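Local coordinates for protein lovastatin nonaketide synthase, polyketide synthase component (Aspergillus terreus, PDB 7CPX) that builds the dihydromonacolin L nonaketide in lovastatin biosynthesis from malonyl-CoA, NADPH and S-adenosylmethionine, working as a multidomain polyketide synthase with its partner LovC, at residues Ala661-Ile669 with Ser794-Asp802; Ala723-Thr731 with Leu854-Asp864. The protein carries 2 engineered substitutions. One frame throughout, in Å; residues are numbered along the deposited sequence.

Contact 1: residues Ala661-Ile669 with Ser794-Asp802; sequences ACAFAAGLI and SVPWYSSVD
C662, on the last turns of helix 657-665, meets the indole of W797 at its edge. C662 SG lies 4.0 Å from the centroid of the W797 five-membered ring and close to the ring plane, on the NE1 and CD1 side, a Cys sulfur-aromatic contact. W797 swings its indole out from strand 797-798 toward the helix, with CG opposite the backbone N (chi1 173°). One turn on, A665 takes part mainly through its carbonyl, whose O is 3.4 Å from CG2 of V795. A666 is more deeply involved. A666 CB sits over a face of the W797 indole, 3.9 Å from the five-ring centroid, in a CH-pi contact, so methyl and sulfur hold the ring from face and edge. A666 O also takes two backbone hydrogen bonds: from S794 N at 3.1 Å, lying in the carbonyl plane, and from V795 N at 3.0 Å, standing 44° out of it. Both donors come from the other segment and grip one carbonyl oxygen, just before the chain turns at G667. There the positive phi suits a glycine, and G667 CA packs 3.5 Å from S794 OG. L668 reaches back with CD2, 3.8 Å from S794 N. The contact belongs to the malonyl-CoA:ACP transacylase domain. W797 and V795 also rest on A651 of strand 648-652, beside which strand 797-798 runs parallel as the edge of the sheet. F664 and A665 pack on V639 of helix 624-644, while A663 touches W818 of helix 815-820.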
loop_
_atom_site.group_PDB
_atom_site.type_symbol
_atom_site.label_atom_id
_atom_site.label_comp_id
_atom_site.label_asym_id
_atom_site.label_seq_id
_atom_site.Cartn_x
_atom_site.Cartn_y
_atom_site.Cartn_z
ATOM N N ALA A 661 -25.151 74.943 -38.489
ATOM C CA ALA A 661 -24.328 74.376 -37.429
ATOM C C ALA A 661 -23.232 73.496 -38.011
ATOM O O ALA A 661 -22.078 73.549 -37.566
ATOM C CB ALA A 661 -25.197 73.580 -36.455
ATOM N N CYS A 662 -23.568 72.695 -39.025
ATOM C CA CYS A 662 -22.560 71.849 -39.649
ATOM C C CYS A 662 -21.418 72.687 -40.204
ATOM O O CYS A 662 -20.255 72.266 -40.172
ATOM C CB CYS A 662 -23.192 71.002 -40.752
ATOM S SG CYS A 662 -22.082 69.765 -41.457
ATOM N N ALA A 663 -21.726 73.889 -40.702
ATOM C CA ALA A 663 -20.670 74.758 -41.208
ATOM C C ALA A 663 -19.657 75.064 -40.115
ATOM O O ALA A 663 -18.448 75.111 -40.373
ATOM C CB ALA A 663 -21.270 76.048 -41.765
ATOM N N PHE A 664 -20.131 75.276 -38.886
ATOM C CA PHE A 664 -19.212 75.455 -37.768
ATOM C C PHE A 664 -18.444 74.172 -37.481
ATOM O O PHE A 664 -17.252 74.215 -37.154
ATOM C CB PHE A 664 -19.977 75.917 -36.529
ATOM C CG PHE A 664 -19.261 75.644 -35.237
ATOM C CD1 PHE A 664 -17.990 76.147 -35.011
ATOM C CD2 PHE A 664 -19.863 74.892 -34.244
ATOM C CE1 PHE A 664 -17.330 75.894 -33.824
ATOM C CE2 PHE A 664 -19.210 74.639 -33.054
ATOM C CZ PHE A 664 -17.942 75.141 -32.843
ATOM N N ALA A 665 -19.106 73.019 -37.601
ATOM C CA ALA A 665 -18.448 71.752 -37.313
ATOM C C ALA A 665 -17.309 71.458 -38.279
ATOM O O ALA A 665 -16.445 70.633 -37.965
ATOM C CB ALA A 665 -19.464 70.614 -37.353
ATOM N N ALA A 666 -17.286 72.113 -39.440
ATOM C CA ALA A 666 -16.213 71.904 -40.401
ATOM C C ALA A 666 -14.868 72.408 -39.900
ATOM O O ALA A 666 -13.840 72.079 -40.501
ATOM C CB ALA A 666 -16.555 72.592 -41.724
ATOM N N GLY A 667 -14.847 73.190 -38.824
ATOM C CA GLY A 667 -13.614 73.771 -38.336
ATOM C C GLY A 667 -13.171 75.015 -39.068
ATOM O O GLY A 667 -12.083 75.527 -38.784
ATOM N N LEU A 668 -13.979 75.517 -40.001
ATOM C CA LEU A 668 -13.644 76.697 -40.787
ATOM C C LEU A 668 -14.503 77.906 -40.459
ATOM O O LEU A 668 -14.024 79.036 -40.576
ATOM C CB LEU A 668 -13.781 76.388 -42.283
ATOM C CG LEU A 668 -12.964 75.195 -42.785
ATOM C CD1 LEU A 668 -13.425 74.781 -44.172
ATOM C CD2 LEU A 668 -11.479 75.520 -42.789
ATOM N N ILE A 669 -15.753 77.697 -40.052
ATOM C CA ILE A 669 -16.671 78.776 -39.707
ATOM C C ILE A 669 -16.813 78.831 -38.195
ATOM O O ILE A 669 -16.968 77.796 -37.533
ATOM C CB ILE A 669 -18.041 78.577 -40.383
ATOM C CG1 ILE A 669 -17.907 78.664 -41.908
ATOM C CG2 ILE A 669 -19.043 79.601 -39.867
ATOM C CD1 ILE A 669 -17.460 80.024 -42.424
ATOM N N SER A 794 -10.855 72.120 -41.223
ATOM C CA SER A 794 -10.011 71.097 -40.618
ATOM C C SER A 794 -10.700 69.737 -40.659
ATOM O O SER A 794 -10.062 68.711 -40.890
ATOM C CB SER A 794 -9.670 71.470 -39.174
ATOM O OG SER A 794 -10.841 71.569 -38.384
ATOM N N VAL A 795 -12.010 69.742 -40.429
ATOM C CA VAL A 795 -12.806 68.519 -40.408
ATOM C C VAL A 795 -13.246 68.177 -41.827
ATOM O O VAL A 795 -13.764 69.053 -42.535
ATOM C CB VAL A 795 -14.025 68.665 -39.486
ATOM C CG1 VAL A 795 -14.976 67.491 -39.674
ATOM C CG2 VAL A 795 -13.586 68.779 -38.036
ATOM N N PRO A 796 -13.060 66.933 -42.295
ATOM C CA PRO A 796 -13.658 66.548 -43.580
ATOM C C PRO A 796 -15.147 66.845 -43.597
ATOM O O PRO A 796 -15.922 66.231 -42.857
ATOM C CB PRO A 796 -13.371 65.044 -43.667
ATOM C CG PRO A 796 -12.149 64.851 -42.841
ATOM C CD PRO A 796 -12.253 65.844 -41.716
ATOM N N TRP A 797 -15.553 67.788 -44.441
ATOM C CA TRP A 797 -16.906 68.322 -44.434
ATOM C C TRP A 797 -17.481 68.272 -45.840
ATOM O O TRP A 797 -16.814 68.652 -46.808
ATOM C CB TRP A 797 -16.907 69.760 -43.900
ATOM C CG TRP A 797 -18.222 70.457 -43.994
ATOM C CD1 TRP A 797 -19.242 70.407 -43.093
ATOM C CD2 TRP A 797 -18.654 71.327 -45.043
ATOM N NE1 TRP A 797 -20.287 71.189 -43.518
ATOM C CE2 TRP A 797 -19.952 71.765 -44.713
ATOM C CE3 TRP A 797 -18.071 71.778 -46.230
ATOM C CZ2 TRP A 797 -20.676 72.630 -45.529
ATOM C CZ3 TRP A 797 -18.792 72.634 -47.039
ATOM C CH2 TRP A 797 -20.080 73.054 -46.685
ATOM N N TYR A 798 -18.722 67.801 -45.946
ATOM C CA TYR A 798 -19.385 67.609 -47.231
ATOM C C TYR A 798 -20.736 68.304 -47.203
ATOM O O TYR A 798 -21.575 68.002 -46.349
ATOM C CB TYR A 798 -19.559 66.120 -47.540
ATOM C CG TYR A 798 -18.256 65.357 -47.600
ATOM C CD1 TYR A 798 -17.674 64.849 -46.446
ATOM C CD2 TYR A 798 -17.607 65.146 -48.808
ATOM C CE1 TYR A 798 -16.483 64.151 -46.496
ATOM C CE2 TYR A 798 -16.417 64.449 -48.867
ATOM C CZ TYR A 798 -15.859 63.954 -47.708
ATOM O OH TYR A 798 -14.672 63.260 -47.762
ATOM N N SER A 799 -20.941 69.232 -48.133
ATOM C CA SER A 799 -22.233 69.884 -48.273
ATOM C C SER A 799 -23.244 68.944 -48.920
ATOM O O SER A 799 -22.890 68.013 -49.648
ATOM C CB SER A 799 -22.098 71.157 -49.108
ATOM O OG SER A 799 -23.367 71.735 -49.361
ATOM N N SER A 800 -24.521 69.204 -48.643
ATOM C CA SER A 800 -25.621 68.435 -49.211
ATOM C C SER A 800 -26.630 69.389 -49.832
ATOM O O SER A 800 -27.304 69.047 -50.809
ATOM C CB SER A 800 -26.289 67.571 -48.142
ATOM O OG SER A 800 -27.081 68.359 -47.271
ATOM N N VAL A 801 -26.741 70.590 -49.259
ATOM C CA VAL A 801 -27.536 71.645 -49.881
ATOM C C VAL A 801 -27.045 71.885 -51.301
ATOM O O VAL A 801 -27.832 71.947 -52.254
ATOM C CB VAL A 801 -27.472 72.925 -49.031
ATOM C CG1 VAL A 801 -27.736 74.159 -49.880
ATOM C CG2 VAL A 801 -28.460 72.838 -47.875
ATOM N N ASP A 802 -25.734 72.024 -51.458
ATOM C CA ASP A 802 -25.080 71.966 -52.756
ATOM C C ASP A 802 -24.571 70.543 -52.943
ATOM O O ASP A 802 -23.812 70.039 -52.110
ATOM C CB ASP A 802 -23.935 72.973 -52.844
ATOM C CG ASP A 802 -23.244 72.950 -54.192
ATOM O OD1 ASP A 802 -23.828 73.465 -55.169
ATOM O OD2 ASP A 802 -22.119 72.416 -54.274
#

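Contact 2: residues Ala723-Thr731 with Leu854-Asp864; sequences ASNSPDSVT and LKSPCVATIKD
N725 and P857 pack apolar side to apolar side, CB to CB at 3.5 Å. In N725, CG lies beside the backbone N (chi1 -57°), which turns the amide away from the pyrrolidine: OD1 is only loosely near L854, 4.2 Å from its CD2. S726 faces the helix too, its CB 3.7 Å from P857 CB. Its OG stands between the backbone N and the carbonyl carbon (chi1 70°), and S726 OG lies beside P857 CB, also at 3.7 Å. S729, last residue of the type I turn that begins at S726, also turns its CB toward the helix, 4.0 Å from P857 CB. One helical turn beyond P857, T861 meets P727, whose CD is 3.4 Å from T861 OG1; P727 then runs past D864, its CG 4.0 Å from OD2. T861 has OG1 beside its backbone N (chi1 -55°), folded back along the helix. T861 OG1 spends its proton on P857 O of its own helix, at 2.8 Å, and N725 ND2 makes only a weak bond within its loop, to T731 OG1. Across the contact, carbon packs on carbon and on oxygen, without hydrogen bonds between the segments. This loop of the LovC-binding region therefore rests on helix 855-865 by shape.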
loop_
_atom_site.group_PDB
_atom_site.type_symbol
_atom_site.label_atom_id
_atom_site.label_comp_id
_atom_site.label_asym_id
_atom_site.label_seq_id
_atom_site.Cartn_x
_atom_site.Cartn_y
_atom_site.Cartn_z
ATOM N N ALA A 723 -36.117 67.192 -49.325
ATOM C CA ALA A 723 -34.741 66.722 -49.228
ATOM C C ALA A 723 -34.664 65.224 -49.496
ATOM O O ALA A 723 -35.599 64.481 -49.199
ATOM C CB ALA A 723 -34.166 67.046 -47.859
ATOM N N SER A 724 -33.539 64.787 -50.060
ATOM C CA SER A 724 -33.299 63.375 -50.356
ATOM C C SER A 724 -32.484 62.797 -49.204
ATOM O O SER A 724 -31.256 62.726 -49.257
ATOM C CB SER A 724 -32.586 63.213 -51.693
ATOM O OG SER A 724 -32.382 61.844 -51.999
ATOM N N ASN A 725 -33.185 62.380 -48.147
ATOM C CA ASN A 725 -32.504 61.854 -46.969
ATOM C C ASN A 725 -31.817 60.526 -47.261
ATOM O O ASN A 725 -30.754 60.243 -46.698
ATOM C CB ASN A 725 -33.499 61.691 -45.820
ATOM C CG ASN A 725 -34.205 62.986 -45.476
ATOM O OD1 ASN A 725 -33.598 64.056 -45.472
ATOM N ND2 ASN A 725 -35.498 62.897 -45.189
ATOM N N SER A 726 -32.400 59.707 -48.129
ATOM C CA SER A 726 -31.843 58.402 -48.455
ATOM C C SER A 726 -32.352 58.005 -49.832
ATOM O O SER A 726 -33.263 58.646 -50.375
ATOM C CB SER A 726 -32.228 57.349 -47.402
ATOM O OG SER A 726 -33.609 57.037 -47.475
ATOM N N PRO A 727 -31.785 56.954 -50.429
ATOM C CA PRO A 727 -32.292 56.509 -51.736
ATOM C C PRO A 727 -33.769 56.167 -51.714
ATOM O O PRO A 727 -34.455 56.344 -52.729
ATOM C CB PRO A 727 -31.428 55.279 -52.047
ATOM C CG PRO A 727 -30.184 55.476 -51.251
ATOM C CD PRO A 727 -30.614 56.172 -49.995
ATOM N N ASP A 728 -34.283 55.681 -50.585
ATOM C CA ASP A 728 -35.687 55.324 -50.448
ATOM C C ASP A 728 -36.509 56.394 -49.740
ATOM O O ASP A 728 -37.718 56.210 -49.570
ATOM C CB ASP A 728 -35.818 54.000 -49.690
ATOM C CG ASP A 728 -35.086 52.861 -50.375
ATOM O OD1 ASP A 728 -34.984 52.881 -51.620
ATOM O OD2 ASP A 728 -34.611 51.949 -49.667
ATOM N N SER A 729 -35.892 57.499 -49.326
ATOM C CA SER A 729 -36.577 58.553 -48.588
ATOM C C SER A 729 -36.412 59.882 -49.308
ATOM O O SER A 729 -35.285 60.316 -49.573
ATOM C CB SER A 729 -36.037 58.663 -47.158
ATOM O OG SER A 729 -36.745 59.646 -46.422
ATOM N N VAL A 730 -37.537 60.521 -49.622
ATOM C CA VAL A 730 -37.561 61.870 -50.173
ATOM C C VAL A 730 -38.672 62.637 -49.468
ATOM O O VAL A 730 -39.798 62.140 -49.352
ATOM C CB VAL A 730 -37.775 61.869 -51.700
ATOM C CG1 VAL A 730 -36.490 61.463 -52.415
ATOM C CG2 VAL A 730 -38.928 60.942 -52.084
ATOM N N THR A 731 -38.360 63.840 -48.991
ATOM C CA THR A 731 -39.281 64.615 -48.168
ATOM C C THR A 731 -39.332 66.067 -48.619
ATOM O O THR A 731 -39.312 66.993 -47.801
ATOM C CB THR A 731 -38.896 64.531 -46.694
ATOM O OG1 THR A 731 -37.566 65.035 -46.513
ATOM C CG2 THR A 731 -38.963 63.092 -46.205
ATOM N N LEU A 854 -33.201 62.087 -38.392
ATOM C CA LEU A 854 -32.380 61.627 -39.506
ATOM C C LEU A 854 -31.824 60.222 -39.301
ATOM O O LEU A 854 -30.966 59.793 -40.079
ATOM C CB LEU A 854 -31.227 62.605 -39.740
ATOM C CG LEU A 854 -31.618 64.025 -40.152
ATOM C CD1 LEU A 854 -30.419 64.955 -40.054
ATOM C CD2 LEU A 854 -32.188 64.035 -41.561
ATOM N N LYS A 855 -32.287 59.494 -38.286
ATOM C CA LYS A 855 -31.664 58.216 -37.951
ATOM C C LYS A 855 -31.889 57.184 -39.050
ATOM O O LYS A 855 -30.934 56.672 -39.647
ATOM C CB LYS A 855 -32.205 57.710 -36.613
ATOM C CG LYS A 855 -31.528 56.437 -36.111
ATOM C CD LYS A 855 -32.308 55.178 -36.474
ATOM C CE LYS A 855 -33.575 55.043 -35.644
ATOM N NZ LYS A 855 -34.298 53.774 -35.935
ATOM N N SER A 856 -33.154 56.853 -39.322
ATOM C CA SER A 856 -33.451 55.761 -40.248
ATOM C C SER A 856 -32.920 56.022 -41.651
ATOM O O SER A 856 -32.183 55.173 -42.183
ATOM C CB SER A 856 -34.960 55.509 -40.258
ATOM O OG SER A 856 -35.308 54.549 -41.242
ATOM N N PRO A 857 -33.257 57.135 -42.311
ATOM C CA PRO A 857 -32.731 57.340 -43.671
ATOM C C PRO A 857 -31.217 57.412 -43.720
ATOM O O PRO A 857 -30.607 56.885 -44.657
ATOM C CB PRO A 857 -33.387 58.659 -44.105
ATOM C CG PRO A 857 -33.736 59.351 -42.836
ATOM C CD PRO A 857 -34.088 58.267 -41.866
ATOM N N CYS A 858 -30.589 58.031 -42.719
ATOM C CA CYS A 858 -29.136 58.160 -42.736
ATOM C C CYS A 858 -28.461 56.802 -42.592
ATOM O O CYS A 858 -27.522 56.484 -43.329
ATOM C CB CYS A 858 -28.676 59.100 -41.625
ATOM S SG CYS A 858 -26.886 59.296 -41.554
ATOM N N VAL A 859 -28.919 55.988 -41.639
ATOM C CA VAL A 859 -28.300 54.681 -41.447
ATOM C C VAL A 859 -28.572 53.788 -42.652
ATOM O O VAL A 859 -27.713 52.995 -43.061
ATOM C CB VAL A 859 -28.784 54.040 -40.133
ATOM C CG1 VAL A 859 -30.202 53.509 -40.270
ATOM C CG2 VAL A 859 -27.829 52.938 -39.699
ATOM N N ALA A 860 -29.761 53.906 -43.251
ATOM C CA ALA A 860 -30.044 53.144 -44.461
ATOM C C ALA A 860 -29.112 53.552 -45.594
ATOM O O ALA A 860 -28.602 52.697 -46.328
ATOM C CB ALA A 860 -31.503 53.336 -44.871
ATOM N N THR A 861 -28.874 54.856 -45.752
ATOM C CA THR A 861 -27.952 55.322 -46.782
ATOM C C THR A 861 -26.538 54.822 -46.517
ATOM O O THR A 861 -25.822 54.438 -47.447
ATOM C CB THR A 861 -27.969 56.849 -46.852
ATOM O OG1 THR A 861 -29.310 57.307 -47.058
ATOM C CG2 THR A 861 -27.084 57.347 -47.988
ATOM N N ILE A 862 -26.116 54.833 -45.252
ATOM C CA ILE A 862 -24.783 54.341 -44.913
ATOM C C ILE A 862 -24.657 52.868 -45.275
ATOM O O ILE A 862 -23.656 52.439 -45.861
ATOM C CB ILE A 862 -24.484 54.583 -43.422
ATOM C CG1 ILE A 862 -24.365 56.085 -43.147
ATOM C CG2 ILE A 862 -23.211 53.846 -43.012
ATOM C CD1 ILE A 862 -24.171 56.438 -41.686
ATOM N N LYS A 863 -25.670 52.069 -44.933
ATOM C CA LYS A 863 -25.615 50.644 -45.242
ATOM C C LYS A 863 -25.648 50.399 -46.745
ATOM O O LYS A 863 -24.986 49.482 -47.245
ATOM C CB LYS A 863 -26.766 49.913 -44.550
ATOM C CG LYS A 863 -26.556 49.736 -43.055
ATOM C CD LYS A 863 -27.682 48.947 -42.405
ATOM C CE LYS A 863 -28.986 49.727 -42.397
ATOM N NZ LYS A 863 -30.057 49.010 -41.653
ATOM N N ASP A 864 -26.416 51.202 -47.485
ATOM C CA ASP A 864 -26.491 51.022 -48.931
ATOM C C ASP A 864 -25.170 51.385 -49.599
ATOM O O ASP A 864 -24.664 50.636 -50.443
ATOM C CB ASP A 864 -27.631 51.865 -49.503
ATOM C CG ASP A 864 -28.985 51.463 -48.953
ATOM O OD1 ASP A 864 -29.169 50.269 -48.636
ATOM O OD2 ASP A 864 -29.865 52.342 -48.835
#

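How the contacts relate
Followed from the N terminus, the chain passes 661-669, then 723-731, then 794-802 and finally 854-864, so the two contacts cross: each closes a loop of over 120 residues, and the second opens inside the first and closes beyond it. Parts of both loops, including 684-722 and 783-793, are not modelled. Contact 1 ties the helix that follows strand 648-652 to edge strand 797-798 of the parallel sheet. Contact 2 lays the modelled part of the LovC-binding region on helix 855-865, which connects the neighbouring parallel strands 844-848 and 872-875 near the opposite edge. Their centres are about 19 Å apart and their nearest atoms about 7 Å, within one transacylase domain.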